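Local coordinates for putative oxidoreductase with NAD(P)-binding Rossmann-fold domain (Clostridium difficile, PDB 3UUW), which is probably an NAD(P)-dependent oxidoreductase of the Gfo/Idh/MocA family, its substrate not established, at residues 131-135 against 225-229; 144-150 against 211-217. One frame throughout, in Å; residues are numbered along the deposited sequence. Where two conformers were deposited one is given.

In the fold
From the N terminus the chain first builds the parallel sheet of the Rossmann fold, which probably binds NAD(P), and then enters the mixed-sheet domain through helix 130-138, the first partner of contact 1. The next element, strand 142-150, pairs with strand 211-217 in contact 2 and closes a loop that holds helix 160-179 and the hairpin 184-206. Strand 224-231 then returns to pack against helix 130-138, and contact 1 closes a wider loop with contact 2 wholly within it. The two meet where strands 142-150 and 224-231 lie side by side, with Asn146 N probably hydrogen-bonded to Glu228 O. Contact 1 ties a helix to one sheet face, whereas contact 2 joins two strands within the sheet.

Contact 1 of 2, residues 131-135 against 225-229; sequences MYKEI and EQVEI
Helix 131-135 runs almost parallel to strand 225-229, their axes 11° apart and 10.3 Å from each other at closest approach. This is helix-on-sheet packing in the alpha/beta C-terminal domain of a Gfo/Idh/MocA-type protein: Tyr132 and Ile135, one turn apart, face Glu225, Val227 and Ile229, the alternate residues on one face of the strand. Ile135 has CG1 between its backbone N and carbonyl carbon (chi1 63°), which sends CD1 out to the strand. There CD1 touches Val227 CG1 at 3.7 Å and Ile229 CD1 at 3.8 Å, bridging two successive inward-facing residues. Both Tyr132 and Ile135 also rest on Val238 of the adjoining strand 234-239, while Leu244, one strand further on, packs against Ile135, so the helix spreads over three strands.

Tyr132 reaches further along the strand. Val227 CG2 lies obliquely against the C-O bond at the phenol end of its ring, 3.5 Å from Tyr132 CZ. The hydroxyl donates to the extended side chain of Glu225, with Tyr132 OH 2.6 Å from Glu225 OE2. The acceptor sits near the ring plane, but the ring and carboxylate planes are turned well apart. Arg126 forms a salt bridge with the same OE2, giving this oxygen of the buried Glu225 a charged partner as well as the phenol, a pairing that would be expected to stabilise the carboxylate anion. Tyr132 OH in turn accepts a hydrogen bond from a water 2.8 Å away, whose second bond, to Glu225 O, is weak; the hydroxyl meets Glu225 OE2 on the anti side of the carboxylate, 33° out of its plane.

Contact 2 of 2, residues 144-150 against 211-217; sequences SINICKH and SINTSMH
Strands 144-150 and 211-217 form the one parallel pair in the otherwise antiparallel eight-stranded sheet of the C-terminal domain, and their backbone ladder passes from Ile145 N to Ser211 O, Asn213 N to Ile145 O, Ile147 N to Asn213 O, Ser215 N to Ile147 O and Lys149 N to Ser215 O. The Ser215 N bond is bent, with 136° at its hydrogen. At the end of the ladder a side chain takes over: His217 N donates to His150 ND1 at 2.9 Å, since His150 CG lies beside its backbone N (chi1 -56°) and the ring reaches across. Its NE2 is hydrogen-bonded to a diethylene glycol, which, like the pentaethylene glycol at Asn213 OD1, probably comes from the crystallisation liquor.

Asn146 and Asn213 lie side by side, their amides nearly coplanar, and Asn213 ND2 donates to Asn146 OD1 at 3.0 Å, almost in line with the C=O. A water links Asn213 ND2, 3.2 Å away, to Ser144 OG. Asn146 ND2 is hydrogen-bonded to Glu228 OE1, Asn213 OD1 to Lys204 and Ser211 OG to Asp189 of the second subunit.

On the opposite face Ile147 and Thr214 pack against Val171 of helix 160-179, while strands 224-231 and 198-206 flank the pair.

Contact 1 of 2, residues 131-135 against 225-229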
ATOM      1  N   MET A 131      -7.954  -6.887  16.251  1.00 14.77           N
ATOM      2  CA  MET A 131      -7.770  -7.403  14.877  1.00 14.79           C
ATOM      3  C   MET A 131      -7.234  -8.822  14.894  1.00 14.73           C
ATOM      4  O   MET A 131      -7.568  -9.613  14.021  1.00 14.77           O
ATOM      5  CB  MET A 131      -6.925  -6.466  14.039  1.00 16.11           C
ATOM      6  CG  MET A 131      -7.678  -5.199  13.641  1.00 18.95           C
ATOM      7  SD  MET A 131      -6.606  -4.092  12.728  1.00 17.38           S
ATOM      8  CE  MET A 131      -7.825  -2.962  12.009  1.00 18.54           C
ATOM      9  N   TYR A 132      -6.450  -9.167  15.909  1.00 13.24           N
ATOM     10  CA  TYR A 132      -5.988 -10.549  16.040  1.00 13.77           C
ATOM     11  C   TYR A 132      -7.169 -11.473  16.340  1.00 13.99           C
ATOM     12  O   TYR A 132      -7.250 -12.590  15.814  1.00 15.25           O
ATOM     13  CB  TYR A 132      -4.959 -10.708  17.143  1.00 13.55           C
ATOM     14  CG  TYR A 132      -3.537 -10.214  16.842  1.00 13.83           C
ATOM     15  CD1 TYR A 132      -3.182  -9.682  15.616  1.00 15.85           C
ATOM     16  CD2 TYR A 132      -2.525 -10.385  17.783  1.00 13.65           C
ATOM     17  CE1 TYR A 132      -1.870  -9.291  15.347  1.00 16.34           C
ATOM     18  CE2 TYR A 132      -1.221  -9.986  17.524  1.00 15.42           C
ATOM     19  CZ  TYR A 132      -0.896  -9.443  16.302  1.00 16.52           C
ATOM     20  OH  TYR A 132       0.405  -9.069  16.052  1.00 18.23           O
ATOM     21  N   LYS A 133      -8.064 -11.024  17.213  1.00 14.30           N
ATOM     22  CA  LYS A 133      -9.256 -11.804  17.494  1.00 14.95           C
ATOM     23  C   LYS A 133     -10.093 -11.989  16.223  1.00 15.51           C
ATOM     24  O   LYS A 133     -10.676 -13.071  16.000  1.00 18.24           O
ATOM     25  CB  LYS A 133     -10.088 -11.189  18.619  1.00 16.67           C
ATOM     26  CG  LYS A 133      -9.432 -11.350  19.979  1.00 16.38           C
ATOM     27  CD  LYS A 133     -10.233 -10.760  21.163  1.00 20.27           C
ATOM     28  CE  LYS A 133     -11.692 -11.206  21.211  1.00 27.87           C
ATOM     29  NZ  LYS A 133     -11.818 -12.671  21.442  1.00 35.04           N
ATOM     30  N   GLU A 134     -10.217 -10.935  15.433  1.00 15.94           N
ATOM     31  CA  GLU A 134     -11.008 -11.016  14.204  1.00 17.02           C
ATOM     32  C   GLU A 134     -10.449 -12.058  13.249  1.00 16.81           C
ATOM     33  O   GLU A 134     -11.196 -12.911  12.770  1.00 16.86           O
ATOM     34  CB  GLU A 134     -11.117  -9.665  13.530  1.00 18.47           C
ATOM     35  CG  GLU A 134     -12.041  -9.681  12.328  1.00 22.03           C
ATOM     36  CD  GLU A 134     -12.456  -8.299  11.866  1.00 31.43           C
ATOM     37  OE1 GLU A 134     -11.984  -7.295  12.436  1.00 32.87           O
ATOM     38  OE2 GLU A 134     -13.262  -8.229  10.912  1.00 40.25           O
ATOM     39  N   ILE A 135      -9.146 -12.045  12.995  1.00 16.09           N
ATOM     40  CA  ILE A 135      -8.599 -12.992  12.026  1.00 16.04           C
ATOM     41  C   ILE A 135      -8.651 -14.400  12.579  1.00 17.47           C
ATOM     42  O   ILE A 135      -8.903 -15.330  11.837  1.00 17.98           O
ATOM     43  CB  ILE A 135      -7.176 -12.605  11.478  1.00 16.11           C
ATOM     44  CG1 ILE A 135      -6.108 -12.587  12.574  1.00 16.59           C
ATOM     45  CG2 ILE A 135      -7.246 -11.246  10.769  1.00 15.31           C
ATOM     46  CD1 ILE A 135      -4.643 -12.473  12.013  1.00 17.45           C
ATOM     47  N   GLU A 225       5.447  -5.708  13.445  1.00 17.30           N
ATOM     48  CA  GLU A 225       4.886  -6.940  13.969  1.00 16.67           C
ATOM     49  C   GLU A 225       3.891  -7.367  12.922  1.00 16.90           C
ATOM     50  O   GLU A 225       3.214  -6.538  12.335  1.00 17.35           O
ATOM     51  CB  GLU A 225       4.224  -6.758  15.333  1.00 17.17           C
ATOM     52  CG  GLU A 225       3.614  -8.043  15.891  1.00 18.73           C
ATOM     53  CD  GLU A 225       3.260  -7.957  17.358  1.00 22.00           C
ATOM     54  OE1 GLU A 225       3.887  -7.149  18.079  1.00 23.09           O
ATOM     55  OE2 GLU A 225       2.350  -8.708  17.782  1.00 21.74           O
ATOM     56  N   GLN A 226       3.825  -8.670  12.653  1.00 15.43           N
ATOM     57  CA  GLN A 226       2.840  -9.169  11.723  1.00 16.81           C
ATOM     58  C   GLN A 226       2.425 -10.582  12.059  1.00 16.35           C
ATOM     59  O   GLN A 226       3.268 -11.399  12.400  1.00 16.86           O
ATOM     60  CB  GLN A 226       3.405  -9.166  10.294  1.00 16.45           C
ATOM     61  CG  GLN A 226       2.394  -9.627   9.266  1.00 20.42           C
ATOM     62  CD  GLN A 226       2.951  -9.561   7.869  1.00 25.84           C
ATOM     63  OE1 GLN A 226       3.021  -8.500   7.272  1.00 28.52           O
ATOM     64  NE2 GLN A 226       3.347 -10.703   7.346  1.00 25.00           N
ATOM     65  N   VAL A 227       1.116 -10.830  12.014  1.00 15.83           N
ATOM     66  CA  VAL A 227       0.561 -12.185  12.028  1.00 15.25           C
ATOM     67  C   VAL A 227      -0.094 -12.409  10.650  1.00 15.51           C
ATOM     68  O   VAL A 227      -0.835 -11.554  10.163  1.00 16.19           O
ATOM     69  CB  VAL A 227      -0.482 -12.343  13.110  1.00 15.63           C
ATOM     70  CG1 VAL A 227      -1.286 -13.653  12.913  1.00 15.72           C
ATOM     71  CG2 VAL A 227       0.174 -12.231  14.455  1.00 16.52           C
ATOM     72  N   GLU A 228       0.224 -13.530  10.020  1.00 14.59           N
ATOM     73  CA  GLU A 228      -0.317 -13.891   8.712  1.00 15.29           C
ATOM     74  C   GLU A 228      -0.852 -15.292   8.829  1.00 14.98           C
ATOM     75  O   GLU A 228      -0.110 -16.220   9.238  1.00 16.14           O
ATOM     76  CB  GLU A 228       0.773 -13.867   7.657  1.00 17.23           C
ATOM     77  CG  GLU A 228       0.348 -14.311   6.274  1.00 20.41           C
ATOM     78  CD  GLU A 228       1.474 -14.110   5.308  1.00 28.68           C
ATOM     79  OE1 GLU A 228       2.476 -14.849   5.433  1.00 30.86           O
ATOM     80  OE2 GLU A 228       1.380 -13.190   4.459  1.00 28.42           O
ATOM     81  N   ILE A 229      -2.121 -15.456   8.482  1.00 13.56           N
ATOM     82  CA  ILE A 229      -2.754 -16.755   8.491  1.00 14.50           C
ATOM     83  C   ILE A 229      -3.125 -17.157   7.069  1.00 14.06           C
ATOM     84  O   ILE A 229      -3.872 -16.432   6.396  1.00 15.78           O
ATOM     85  CB  ILE A 229      -4.019 -16.746   9.364  1.00 14.39           C
ATOM     86  CG1 ILE A 229      -3.688 -16.367  10.815  1.00 14.74           C
ATOM     87  CG2 ILE A 229      -4.781 -18.124   9.287  1.00 15.65           C
ATOM     88  CD1 ILE A 229      -4.942 -16.273  11.704  1.00 17.53           C
TER
HETATM   89  O   HOH W   1       0.459  -7.210  14.015  1.00 15.94           O

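Contact 2 of 2, residues 144-150 against 211-217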
ATOM      1  N   SER A 144      -1.168 -22.706   7.417  1.00 15.67           N
ATOM      2  CA  SER A 144       0.102 -22.178   7.936  1.00 16.28           C
ATOM      3  C   SER A 144      -0.134 -20.841   8.599  1.00 15.17           C
ATOM      4  O   SER A 144      -1.027 -20.090   8.191  1.00 15.14           O
ATOM      5  CB  SER A 144       1.084 -21.994   6.778  1.00 17.79           C
ATOM      6  OG  SER A 144       2.390 -21.695   7.199  1.00 21.09           O
ATOM      7  N   ILE A 145       0.688 -20.521   9.603  1.00 14.82           N
ATOM      8  CA  ILE A 145       0.642 -19.210  10.232  1.00 14.01           C
ATOM      9  C   ILE A 145       2.073 -18.721  10.352  1.00 13.95           C
ATOM     10  O   ILE A 145       2.972 -19.488  10.686  1.00 14.40           O
ATOM     11  CB  ILE A 145      -0.023 -19.259  11.617  1.00 13.72           C
ATOM     12  CG1 ILE A 145      -1.465 -19.738  11.504  1.00 16.15           C
ATOM     13  CG2 ILE A 145      -0.000 -17.875  12.287  1.00 16.08           C
ATOM     14  CD1 ILE A 145      -2.163 -19.879  12.848  1.00 18.89           C
ATOM     15  N   ASN A 146       2.271 -17.457  10.055  1.00 13.13           N
ATOM     16  CA  ASN A 146       3.585 -16.825  10.239  1.00 14.57           C
ATOM     17  C   ASN A 146       3.439 -15.650  11.198  1.00 15.43           C
ATOM     18  O   ASN A 146       2.541 -14.828  11.029  1.00 15.70           O
ATOM     19  CB  ASN A 146       4.148 -16.328   8.897  1.00 15.95           C
ATOM     20  CG  ASN A 146       4.276 -17.425   7.881  1.00 19.90           C
ATOM     21  OD1 ASN A 146       4.904 -18.454   8.125  1.00 22.53           O
ATOM     22  ND2 ASN A 146       3.670 -17.215   6.712  1.00 24.79           N
ATOM     23  N   ILE A 147       4.336 -15.542  12.172  1.00 14.93           N
ATOM     24  CA  ILE A 147       4.296 -14.446  13.115  1.00 14.68           C
ATOM     25  C   ILE A 147       5.681 -13.887  13.253  1.00 16.25           C
ATOM     26  O   ILE A 147       6.607 -14.624  13.528  1.00 16.09           O
ATOM     27  CB  ILE A 147       3.811 -14.869  14.524  1.00 15.99           C
ATOM     28  CG1 ILE A 147       2.452 -15.591  14.452  1.00 17.61           C
ATOM     29  CG2 ILE A 147       3.751 -13.636  15.432  1.00 16.43           C
ATOM     30  CD1 ILE A 147       1.971 -16.146  15.830  1.00 18.59           C
ATOM     31  N   CYS A 148       5.827 -12.580  13.074  1.00 16.31           N
ATOM     32  CA  CYS A 148       7.124 -11.965  13.284  1.00 17.55           C
ATOM     33  C   CYS A 148       7.024 -10.701  14.105  1.00 17.03           C
ATOM     34  O   CYS A 148       5.976 -10.052  14.136  1.00 17.89           O
ATOM     35  CB  CYS A 148       7.810 -11.652  11.973  1.00 18.62           C
ATOM     36  SG  CYS A 148       6.997 -10.392  11.046  1.00 24.05           S
ATOM     37  N   LYS A 149       8.131 -10.360  14.763  1.00 17.77           N
ATOM     38  CA  LYS A 149       8.232  -9.153  15.578  1.00 17.73           C
ATOM     39  C   LYS A 149       9.675  -8.692  15.527  1.00 18.80           C
ATOM     40  O   LYS A 149      10.536  -9.247  16.217  1.00 18.48           O
ATOM     41  CB  LYS A 149       7.784  -9.414  17.016  1.00 19.86           C
ATOM     42  CG  LYS A 149       7.694  -8.193  17.874  1.00 22.60           C
ATOM     43  CD  LYS A 149       7.049  -8.527  19.220  1.00 27.49           C
ATOM     44  CE  LYS A 149       6.643  -7.279  19.990  1.00 29.46           C
ATOM     45  NZ  LYS A 149       7.804  -6.479  20.457  1.00 31.34           N
ATOM     46  N   HIS A 150       9.917  -7.675  14.706  1.00 17.18           N
ATOM     47  CA  HIS A 150      11.258  -7.187  14.440  1.00 18.62           C
ATOM     48  C   HIS A 150      11.458  -5.807  15.006  1.00 18.14           C
ATOM     49  O   HIS A 150      10.507  -5.033  15.139  1.00 19.72           O
ATOM     50  CB  HIS A 150      11.524  -7.145  12.945  1.00 19.35           C
ATOM     51  CG  HIS A 150      11.311  -8.457  12.252  1.00 18.09           C
ATOM     52  ND1 HIS A 150      11.763  -9.651  12.773  1.00 16.65           N
ATOM     53  CD2 HIS A 150      10.734  -8.758  11.063  1.00 16.76           C
ATOM     54  CE1 HIS A 150      11.466 -10.632  11.936  1.00 17.56           C
ATOM     55  NE2 HIS A 150      10.852 -10.112  10.884  1.00 16.43           N
ATOM     56  N   SER A 211       1.477 -25.717  10.787  1.00 20.18           N
ATOM     57  CA  SER A 211       2.621 -25.255  11.548  1.00 19.05           C
ATOM     58  C   SER A 211       2.602 -23.741  11.686  1.00 18.37           C
ATOM     59  O   SER A 211       1.982 -23.037  10.883  1.00 17.93           O
ATOM     60  CB  SER A 211       3.926 -25.639  10.850  1.00 20.98           C
ATOM     61  OG  SER A 211       4.040 -27.054  10.767  1.00 24.65           O
ATOM     62  N   ILE A 212       3.281 -23.255  12.720  0.50 17.93           N
ATOM     63  CA  ILE A 212       3.437 -21.834  12.929  0.50 16.90           C
ATOM     64  C   ILE A 212       4.913 -21.519  12.808  0.50 16.94           C
ATOM     65  O   ILE A 212       5.753 -22.218  13.380  0.50 17.03           O
ATOM     66  CB  ILE A 212       2.964 -21.356  14.313  0.50 17.46           C
ATOM     67  CG1 ILE A 212       1.500 -21.723  14.561  0.50 18.73           C
ATOM     68  CG2 ILE A 212       3.159 -19.843  14.426  0.50 17.09           C
ATOM     69  CD1 ILE A 212       1.296 -23.117  15.147  0.50 19.41           C
ATOM     70  N   ASN A 213       5.221 -20.494  12.032  1.00 15.57           N
ATOM     71  CA  ASN A 213       6.583 -20.028  11.882  1.00 16.54           C
ATOM     72  C   ASN A 213       6.724 -18.712  12.580  1.00 16.66           C
ATOM     73  O   ASN A 213       6.108 -17.729  12.176  1.00 18.05           O
ATOM     74  CB  ASN A 213       6.912 -19.896  10.404  1.00 17.35           C
ATOM     75  CG  ASN A 213       6.685 -21.190   9.662  1.00 22.33           C
ATOM     76  OD1 ASN A 213       7.428 -22.151   9.855  1.00 27.08           O
ATOM     77  ND2 ASN A 213       5.628 -21.249   8.853  1.00 24.47           N
ATOM     78  N   THR A 214       7.567 -18.702  13.617  1.00 16.51           N
ATOM     79  CA  THR A 214       7.781 -17.540  14.470  1.00 16.79           C
ATOM     80  C   THR A 214       9.144 -16.976  14.233  1.00 17.08           C
ATOM     81  O   THR A 214      10.085 -17.724  14.038  1.00 18.48           O
ATOM     82  CB  THR A 214       7.667 -17.911  15.964  1.00 16.62           C
ATOM     83  OG1 THR A 214       8.624 -18.925  16.310  1.00 18.71           O
ATOM     84  CG2 THR A 214       6.259 -18.429  16.277  1.00 17.20           C
ATOM     85  N   SER A 215       9.259 -15.645  14.236  0.50 16.70           N
ATOM     86  CA  SER A 215      10.534 -14.973  13.914  0.50 17.34           C
ATOM     87  C   SER A 215      10.707 -13.595  14.575  0.50 16.95           C
ATOM     88  O   SER A 215       9.794 -12.787  14.593  0.50 15.56           O
ATOM     89  CB  SER A 215      10.633 -14.816  12.396  0.50 17.74           C
ATOM     90  OG  SER A 215      11.790 -14.105  11.990  0.50 20.77           O
ATOM     91  N   MET A 216      11.919 -13.320  15.053  1.00 15.97           N
ATOM     92  CA  MET A 216      12.232 -12.058  15.698  1.00 16.61           C
ATOM     93  C   MET A 216      13.687 -11.640  15.389  1.00 17.50           C
ATOM     94  O   MET A 216      14.646 -12.294  15.806  1.00 17.17           O
ATOM     95  CB  MET A 216      12.007 -12.167  17.221  1.00 17.84           C
ATOM     96  CG  MET A 216      12.644 -11.014  18.037  1.00 18.13           C
ATOM     97  SD  MET A 216      12.188 -11.017  19.784  1.00 21.69           S
ATOM     98  CE  MET A 216      10.462 -10.477  19.669  1.00 21.08           C
ATOM     99  N   HIS A 217      13.832 -10.533  14.663  1.00 16.66           N
ATOM    100  CA  HIS A 217      15.139  -9.962  14.340  1.00 16.64           C
ATOM    101  C   HIS A 217      15.246  -8.645  15.093  1.00 18.19           C
ATOM    102  O   HIS A 217      14.449  -7.723  14.891  1.00 19.39           O
ATOM    103  CB  HIS A 217      15.282  -9.744  12.842  1.00 17.01           C
ATOM    104  CG  HIS A 217      16.649  -9.342  12.413  1.00 16.74           C
ATOM    105  ND1 HIS A 217      16.888  -8.685  11.226  1.00 17.30           N
ATOM    106  CD2 HIS A 217      17.852  -9.502  13.006  1.00 17.55           C
ATOM    107  CE1 HIS A 217      18.185  -8.460  11.106  1.00 16.73           C
ATOM    108  NE2 HIS A 217      18.793  -8.941  12.173  1.00 18.33           N
TER
HETATM  109  O   HOH W   2       4.538 -23.750   7.234  1.00 25.03           O